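Local coordinates for protein glycoside hydrolase family 61 (Trichoderma reesei QM6a, PDB 5O2X) that probably uses a copper ion to cleave polysaccharides such as cellulose oxidatively, as a lytic polysaccharide monooxygenase of Auxiliary Activity family 9, at residues V91-N96 and D197-T202; H163-G166 and G170-N173. All blocks are in the same frame, centred on the assembly; numbering follows the deposited sequence.

Interaction 1: V91-N96 and D197-T202. With MAN (alpha-D-mannopyranose), chain F; MAN (alpha-D-mannopyranose), chain E.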
ATOM      1  N   VAL A  91       2.189   5.630  -1.096  1.00  3.89           N
ATOM      2  CA  VAL A  91       1.090   6.031  -0.221  1.00  3.97           C
ATOM      3  C   VAL A  91       0.580   4.822   0.522  1.00  3.95           C
ATOM      4  O   VAL A  91       0.711   3.670   0.104  1.00  4.85           O
ATOM      5  CB  VAL A  91      -0.064   6.672  -1.058  1.00  4.42           C
ATOM      6  CG1 VAL A  91       0.343   8.028  -1.613  1.00  5.07           C
ATOM      7  CG2 VAL A  91      -0.576   5.751  -2.147  1.00  4.91           C
ATOM      8  N   ASP A  92      -0.074   5.111   1.661  1.00  3.76           N
ATOM      9  CA  ASP A  92      -0.707   4.074   2.470  1.00  3.90           C
ATOM     10  C   ASP A  92      -2.050   4.556   2.950  1.00  4.09           C
ATOM     11  O   ASP A  92      -2.194   5.727   3.363  1.00  4.07           O
ATOM     12  CB  ASP A  92       0.126   3.698   3.710  1.00  4.21           C
ATOM     13  CG  ASP A  92       1.399   3.000   3.310  1.00  4.52           C
ATOM     14  OD1 ASP A  92       1.408   1.762   3.187  1.00  4.98           O
ATOM     15  OD2 ASP A  92       2.448   3.698   3.101  1.00  5.01           O
ATOM     16  N   TYR A  93      -3.016   3.641   2.943  1.00  3.90           N
ATOM     17  CA  TYR A  93      -4.366   3.909   3.393  1.00  3.95           C
ATOM     18  C   TYR A  93      -4.808   2.815   4.353  1.00  3.89           C
ATOM     19  O   TYR A  93      -4.325   1.680   4.323  1.00  4.15           O
ATOM     20  CB  TYR A  93      -5.370   3.868   2.229  1.00  4.22           C
ATOM     21  CG  TYR A  93      -5.092   4.816   1.091  1.00  4.06           C
ATOM     22  CD1 TYR A  93      -4.214   4.480   0.067  1.00  4.42           C
ATOM     23  CD2 TYR A  93      -5.754   6.024   1.009  1.00  4.21           C
ATOM     24  CE1 TYR A  93      -3.988   5.312  -1.000  1.00  4.59           C
ATOM     25  CE2 TYR A  93      -5.546   6.872  -0.082  1.00  4.80           C
ATOM     26  CZ  TYR A  93      -4.669   6.525  -1.076  1.00  4.63           C
ATOM     27  OH  TYR A  93      -4.504   7.381  -2.130  1.00  5.19           O
ATOM     28  N   LEU A  94      -5.806   3.172   5.182  1.00  4.13           N
ATOM     29  CA  LEU A  94      -6.569   2.195   5.950  1.00  4.18           C
ATOM     30  C   LEU A  94      -8.038   2.326   5.571  1.00  4.13           C
ATOM     31  O   LEU A  94      -8.504   3.436   5.271  1.00  4.59           O
ATOM     32  CB  LEU A  94      -6.432   2.402   7.453  1.00  4.54           C
ATOM     33  CG  LEU A  94      -5.051   2.167   8.023  1.00  5.00           C
ATOM     34  CD1 LEU A  94      -4.970   2.613   9.457  1.00  6.00           C
ATOM     35  CD2 LEU A  94      -4.645   0.712   7.963  1.00  6.66           C
ATOM     36  N   ALA A  95      -8.789   1.232   5.677  1.00  4.59           N
ATOM     37  CA  ALA A  95     -10.240   1.279   5.544  1.00  4.69           C
ATOM     38  C   ALA A  95     -10.819   0.360   6.587  1.00  4.87           C
ATOM     39  O   ALA A  95     -10.416  -0.804   6.709  1.00  5.12           O
ATOM     40  CB  ALA A  95     -10.734   0.837   4.174  1.00  5.02           C
ATOM     41  N   ASN A  96     -11.807   0.847   7.345  1.00  5.30           N
ATOM     42  CA  ASN A  96     -12.454   0.022   8.350  1.00  5.89           C
ATOM     43  C   ASN A  96     -13.277  -1.085   7.675  1.00  5.96           C
ATOM     44  O   ASN A  96     -14.036  -0.830   6.735  1.00  6.86           O
ATOM     45  CB  ASN A  96     -13.349   0.923   9.200  1.00  7.15           C
ATOM     46  CG  ASN A  96     -13.656   0.308  10.553  1.00  8.02           C
ATOM     47  OD1 ASN A  96     -14.092  -0.841  10.655  1.00  8.58           O
ATOM     48  ND2 ASN A  96     -13.368   1.072  11.612  1.00 10.12           N
ATOM     49  N   ASP A 197     -12.968   5.655  -6.332  1.00  5.16           N
ATOM     50  CA  ASP A 197     -13.020   7.115  -6.392  1.00  5.39           C
ATOM     51  C   ASP A 197     -11.686   7.750  -6.039  1.00  5.36           C
ATOM     52  O   ASP A 197     -11.576   8.976  -6.111  1.00  6.69           O
ATOM     53  CB  ASP A 197     -14.089   7.639  -5.436  1.00  5.91           C
ATOM     54  CG  ASP A 197     -15.506   7.332  -5.897  1.00  6.73           C
ATOM     55  OD1 ASP A 197     -15.803   7.140  -7.079  1.00  9.14           O
ATOM     56  OD2 ASP A 197     -16.361   7.292  -4.969  1.00  7.93           O
ATOM     57  N   LEU A 198     -10.644   6.977  -5.721  1.00  4.71           N
ATOM     58  CA  LEU A 198      -9.386   7.582  -5.305  1.00  4.89           C
ATOM     59  C   LEU A 198      -8.740   8.396  -6.424  1.00  4.75           C
ATOM     60  O   LEU A 198      -8.281   9.507  -6.190  1.00  5.64           O
ATOM     61  CB  LEU A 198      -8.384   6.503  -4.847  1.00  5.04           C
ATOM     62  CG  LEU A 198      -8.723   5.829  -3.537  1.00  5.20           C
ATOM     63  CD1 LEU A 198      -7.814   4.623  -3.341  1.00  5.72           C
ATOM     64  CD2 LEU A 198      -8.595   6.785  -2.350  1.00  6.41           C
ATOM     65  N   TYR A 199      -8.633   7.819  -7.624  1.00  4.67           N
ATOM     66  CA  TYR A 199      -7.758   8.340  -8.675  1.00  4.60           C
ATOM     67  C   TYR A 199      -8.505   8.463 -10.005  1.00  4.70           C
ATOM     68  O   TYR A 199      -9.384   7.669 -10.305  1.00  5.25           O
ATOM     69  CB  TYR A 199      -6.611   7.363  -8.911  1.00  5.14           C
ATOM     70  CG  TYR A 199      -5.815   7.030  -7.677  1.00  4.57           C
ATOM     71  CD1 TYR A 199      -5.394   8.007  -6.770  1.00  4.58           C
ATOM     72  CD2 TYR A 199      -5.460   5.730  -7.405  1.00  4.90           C
ATOM     73  CE1 TYR A 199      -4.634   7.675  -5.675  1.00  4.65           C
ATOM     74  CE2 TYR A 199      -4.700   5.402  -6.322  1.00  5.00           C
ATOM     75  CZ  TYR A 199      -4.257   6.374  -5.448  1.00  4.56           C
ATOM     76  OH  TYR A 199      -3.474   6.101  -4.365  1.00  5.00           O
ATOM     77  N   HIS A 200      -8.074   9.444 -10.783  1.00  4.93           N
ATOM     78  CA  HIS A 200      -8.559   9.620 -12.127  1.00  5.27           C
ATOM     79  C   HIS A 200      -7.398   9.764 -13.098  1.00  5.35           C
ATOM     80  O   HIS A 200      -6.339  10.285 -12.735  1.00  5.30           O
ATOM     81  CB  HIS A 200      -9.533  10.803 -12.257  1.00  7.33           C
ATOM     82  CG  HIS A 200     -10.840  10.486 -11.612  1.00 10.01           C
ATOM     83  ND1 HIS A 200     -11.064  10.546 -10.261  1.00 11.88           N
ATOM     84  CD2 HIS A 200     -11.964   9.980 -12.160  1.00 13.01           C
ATOM     85  CE1 HIS A 200     -12.287  10.092  -9.992  1.00 14.11           C
ATOM     86  NE2 HIS A 200     -12.860   9.786 -11.140  1.00 15.69           N
ATOM     87  N   ALA A 201      -7.619   9.358 -14.335  1.00  5.66           N
ATOM     88  CA  ALA A 201      -6.583   9.290 -15.350  1.00  5.91           C
ATOM     89  C   ALA A 201      -6.012  10.651 -15.721  1.00  5.84           C
ATOM     90  O   ALA A 201      -4.917  10.708 -16.290  1.00  7.63           O
ATOM     91  CB  ALA A 201      -7.126   8.630 -16.613  1.00  6.81           C
ATOM     92  N   THR A 202      -6.721  11.732 -15.437  1.00  5.84           N
ATOM     93  CA  THR A 202      -6.244  13.088 -15.722  1.00  6.86           C
ATOM     94  C   THR A 202      -5.701  13.795 -14.475  1.00  6.08           C
ATOM     95  O   THR A 202      -5.372  14.985 -14.567  1.00  7.24           O
ATOM     96  CB  THR A 202      -7.389  13.922 -16.282  1.00 10.51           C
ATOM     97  OG1 THR A 202      -8.438  13.909 -15.294  1.00 12.48           O
ATOM     98  CG2 THR A 202      -7.882  13.375 -17.630  1.00 13.00           C
TER
HETATM   99  C1  MAN F 305      -8.835  15.186 -14.745  0.62 13.53           C
HETATM  100  C2  MAN F 305      -9.531  15.014 -13.379  0.62 14.88           C
HETATM  101  C3  MAN F 305     -10.852  14.294 -13.530  0.62 16.41           C
HETATM  102  C4  MAN F 305     -11.685  15.041 -14.533  0.62 16.24           C
HETATM  103  C5  MAN F 305     -10.929  15.140 -15.847  0.62 16.19           C
HETATM  104  C6  MAN F 305     -11.771  15.878 -16.880  0.62 17.19           C
HETATM  105  O2  MAN F 305      -9.803  16.275 -12.750  0.62 18.42           O
HETATM  106  O3  MAN F 305     -11.526  14.186 -12.268  0.62 20.47           O
HETATM  107  O4  MAN F 305     -12.901  14.302 -14.664  0.62 20.26           O
HETATM  108  O5  MAN F 305      -9.699  15.842 -15.650  0.62 13.97           O
HETATM  109  O6  MAN F 305     -11.060  15.942 -18.122  0.62 20.85           O
HETATM  110  C1  MAN E 304     -16.041   3.442  -7.998  0.75  5.55           C
HETATM  111  C2  MAN E 304     -17.191   3.916  -7.151  0.75  6.62           C
HETATM  112  C3  MAN E 304     -17.889   2.667  -6.550  0.75  7.41           C
HETATM  113  C4  MAN E 304     -18.255   1.611  -7.601  0.75  8.27           C
HETATM  114  C5  MAN E 304     -17.067   1.319  -8.489  0.75  6.69           C
HETATM  115  C6  MAN E 304     -17.398   0.469  -9.705  0.75  6.97           C
HETATM  116  O2  MAN E 304     -18.117   4.606  -7.969  0.75  8.08           O
HETATM  117  O3  MAN E 304     -19.055   3.028  -5.790  0.75  8.79           O
HETATM  118  O4  MAN E 304     -18.615   0.379  -6.963  0.75  9.83           O
HETATM  119  O5  MAN E 304     -16.475   2.540  -9.001  0.75  6.13           O
HETATM  120  O6  MAN E 304     -16.287  -0.107 -10.294  0.75  6.54           O

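Interaction 2: H163-G166 and G170-N173. With SO4 (sulfate ion), chain T.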
ATOM      1  N   HIS A 163       7.410   6.536 -14.687  1.00  5.24           N
ATOM      2  CA  HIS A 163       8.327   6.633 -15.829  1.00  5.83           C
ATOM      3  C   HIS A 163       7.628   6.720 -17.184  1.00  6.17           C
ATOM      4  O   HIS A 163       8.175   7.286 -18.123  1.00  8.40           O
ATOM      5  CB  HIS A 163       9.292   5.454 -15.806  1.00  6.27           C
ATOM      6  CG  HIS A 163       8.609   4.132 -15.806  1.00  6.45           C
ATOM      7  ND1 HIS A 163       7.822   3.712 -14.755  1.00  6.39           N
ATOM      8  CD2 HIS A 163       8.542   3.181 -16.769  1.00  8.02           C
ATOM      9  CE1 HIS A 163       7.322   2.530 -15.073  1.00  6.90           C
ATOM     10  NE2 HIS A 163       7.747   2.181 -16.278  1.00  8.03           N
ATOM     11  N   SER A 164       6.409   6.208 -17.281  1.00  6.15           N
ATOM     12  CA  SER A 164       5.604   6.221 -18.530  1.00  7.38           C
ATOM     13  C   SER A 164       4.351   7.049 -18.378  1.00  6.53           C
ATOM     14  O   SER A 164       3.485   7.032 -19.236  1.00  7.20           O
ATOM     15  CB  SER A 164       5.272   4.783 -18.989  1.00  9.95           C
ATOM     16  OG  SER A 164       6.482   4.143 -19.382  1.00 12.72           O
ATOM     17  N   ALA A 165       4.272   7.853 -17.306  1.00  5.92           N
ATOM     18  CA  ALA A 165       3.045   8.578 -16.961  1.00  5.40           C
ATOM     19  C   ALA A 165       2.814   9.834 -17.736  1.00  5.20           C
ATOM     20  O   ALA A 165       1.763  10.476 -17.577  1.00  5.66           O
ATOM     21  CB  ALA A 165       3.036   8.849 -15.486  1.00  5.68           C
ATOM     22  N   GLY A 166       3.735  10.202 -18.648  1.00  6.25           N
ATOM     23  CA  GLY A 166       3.505  11.376 -19.471  1.00  6.89           C
ATOM     24  C   GLY A 166       2.459  11.210 -20.522  1.00  6.24           C
ATOM     25  O   GLY A 166       1.981  12.213 -21.045  1.00  7.03           O
ATOM     26  N   GLY A 170      -0.673   5.925 -18.816  1.00  5.47           N
ATOM     27  CA  GLY A 170       0.706   5.485 -18.635  1.00  5.80           C
ATOM     28  C   GLY A 170       1.162   5.219 -17.230  1.00  5.11           C
ATOM     29  O   GLY A 170       2.091   4.435 -17.029  1.00  5.47           O
ATOM     30  N   ALA A 171       0.545   5.851 -16.236  1.00  5.18           N
ATOM     31  CA  ALA A 171       0.897   5.593 -14.838  1.00  4.72           C
ATOM     32  C   ALA A 171       0.658   4.127 -14.520  1.00  4.37           C
ATOM     33  O   ALA A 171      -0.229   3.493 -15.098  1.00  4.96           O
ATOM     34  CB  ALA A 171       0.057   6.467 -13.914  1.00  4.93           C
ATOM     35  N   GLN A 172       1.430   3.603 -13.559  1.00  4.23           N
ATOM     36  CA  GLN A 172       1.293   2.206 -13.154  1.00  4.40           C
ATOM     37  C   GLN A 172       1.137   2.132 -11.662  1.00  4.08           C
ATOM     38  O   GLN A 172       1.995   2.586 -10.910  1.00  5.02           O
ATOM     39  CB  GLN A 172       2.542   1.420 -13.556  1.00  4.60           C
ATOM     40  CG  GLN A 172       2.775   1.354 -15.049  1.00  5.16           C
ATOM     41  CD  GLN A 172       4.116   0.746 -15.411  1.00  6.40           C
ATOM     42  OE1 GLN A 172       4.887   0.345 -14.535  1.00  6.81           O
ATOM     43  NE2 GLN A 172       4.410   0.702 -16.701  1.00  7.60           N
ATOM     44  N   ASN A 173       0.011   1.573 -11.190  1.00  3.79           N
ATOM     45  CA  ASN A 173      -0.257   1.509  -9.753  1.00  3.81           C
ATOM     46  C   ASN A 173      -0.037   0.080  -9.269  1.00  3.84           C
ATOM     47  O   ASN A 173      -0.490  -0.885  -9.896  1.00  4.39           O
ATOM     48  CB  ASN A 173      -1.685   1.918  -9.439  1.00  4.06           C
ATOM     49  CG  ASN A 173      -1.939   3.384  -9.675  1.00  4.09           C
ATOM     50  OD1 ASN A 173      -1.661   3.920 -10.745  1.00  4.86           O
ATOM     51  ND2 ASN A 173      -2.485   4.051  -8.667  1.00  4.62           N
TER
HETATM   52  S   SO4 T 319       8.035  -0.799 -18.436  0.59 18.32           S
HETATM   53  O1  SO4 T 319       9.189  -0.025 -18.935  0.40 22.85           O
HETATM   54  O2  SO4 T 319       7.576  -1.552 -19.618  0.61 21.84           O
HETATM   55  O3  SO4 T 319       8.459  -1.646 -17.287  0.64 20.51           O
HETATM   56  O4  SO4 T 319       7.029   0.074 -17.928  0.87 17.94           O
HETATM   57  O   HOH W   1       4.483   4.953 -15.598  0.96  6.88           O

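Interaction 1: V91-N96 and D197-T202
Y93 and Y199 reach toward each other from opposite directions and meet at their hydroxyls. Y93 OH donates to Y199 OH at 2.8 Å, and the accepting oxygen lies at the edge of the Y93 ring, near its plane. Y199 OH is also hydrogen-bonded to E158 OE1 on strand 151-161, so this buried oxygen has two partners and joins Y93 to a carboxylate. Y93 points from its strand toward the loop, and with CG anti to the carbonyl carbon (chi1 -57°) its ring runs out to the tyrosine opposite.

Apolar contacts flank the tyrosine pair. L198 CD2 lies obliquely against the Y93 ring, 3.8 Å from Y93 CE2, while L198 CB sits 3.7 Å above the plane of the Y199 ring, over its centre. One leucine thus touches both phenols. V91, two residues before Y93, brings its CG2 branch to 3.7 Å from Y199 OH. A phenylalanine in place of Y93 would probably keep much of the leucine contact but leave Y199 OH without the hydrogen bond it receives here.

Toward the surface the loop meets sugar. T202 OG1 is bonded to C1 of a mannose at 1.4 Å, an O-glycosidic link, and O3 of that mannose lies over one face of the H200 ring. D197 OD1 passes 3.5 Å from C2 of a second mannose.

Strand 90-96 runs antiparallel between strands 110-121 and 151-161; the contact fastens a later loop onto this sheet, in keeping with the long-looped immunoglobulin-like β-sandwich of AA9 enzymes.

Interaction 2: H163-G166 and G170-N173
H163 and Q172 both grip oxygen O4 of a sulfate ion, probably taken up from the crystallisation liquor: H163 NE2 donates to sulfate O4 at 2.8 Å and Q172 NE2 to sulfate O4 at 3.0 Å, both nearly straight. They sit at the loop end of the β-hairpin of strands 151-161 and 172-183, beside the AA9 copper site; the side chain of Q172 comes within about 4 Å of the metal. H163 stacks on H86, and Q172 OE1 is hydrogen-bonded to Y174 OH. H86 and Y174 belong to the copper site, so H163 and Q172 probably act as its second shell.

The imidazole and amide planes stand 87° apart, and Q172 OE1 meets the ring edge, 3.3 Å from H163 CE1. Q172 is extended beyond CG, which carries its amide across to the histidine.

Next to this pair the backbone turns back on itself. One water accepts from S164 N and donates to G170 O, 2.8 Å from each, and also lies on one face of the H163 ring, offset toward its rim. G170 CA makes a C-H...O contact with S164 O at 3.2 Å; a CB on G170 would point at that oxygen, so glycine suits the approach. A165 CB packs 4.1 Å from A171 CB.

Interaction 2 is nested along the chain inside the loop that interaction 1 closes: 91-96 comes first, then 163-166 and 170-173, and finally 197-202. Their centres lie about 16 Å apart, yet they touch where Y199 CE2 packs 3.5 Å from N173 ND2. Both reach the same mixed sheet, with strand 151-161 lying between strands 90-96 and 172-183. E158 on that middle strand is hydrogen-bonded through OE1 to Y199 OH and through OE2 to N173 ND2, so it holds a residue of each. Interaction 1 is buried; interaction 2 is only partly so. The two contacts thus link the sheet's interior, through Y199, N173 and the adjacent Q172, to the neighbourhood of the copper.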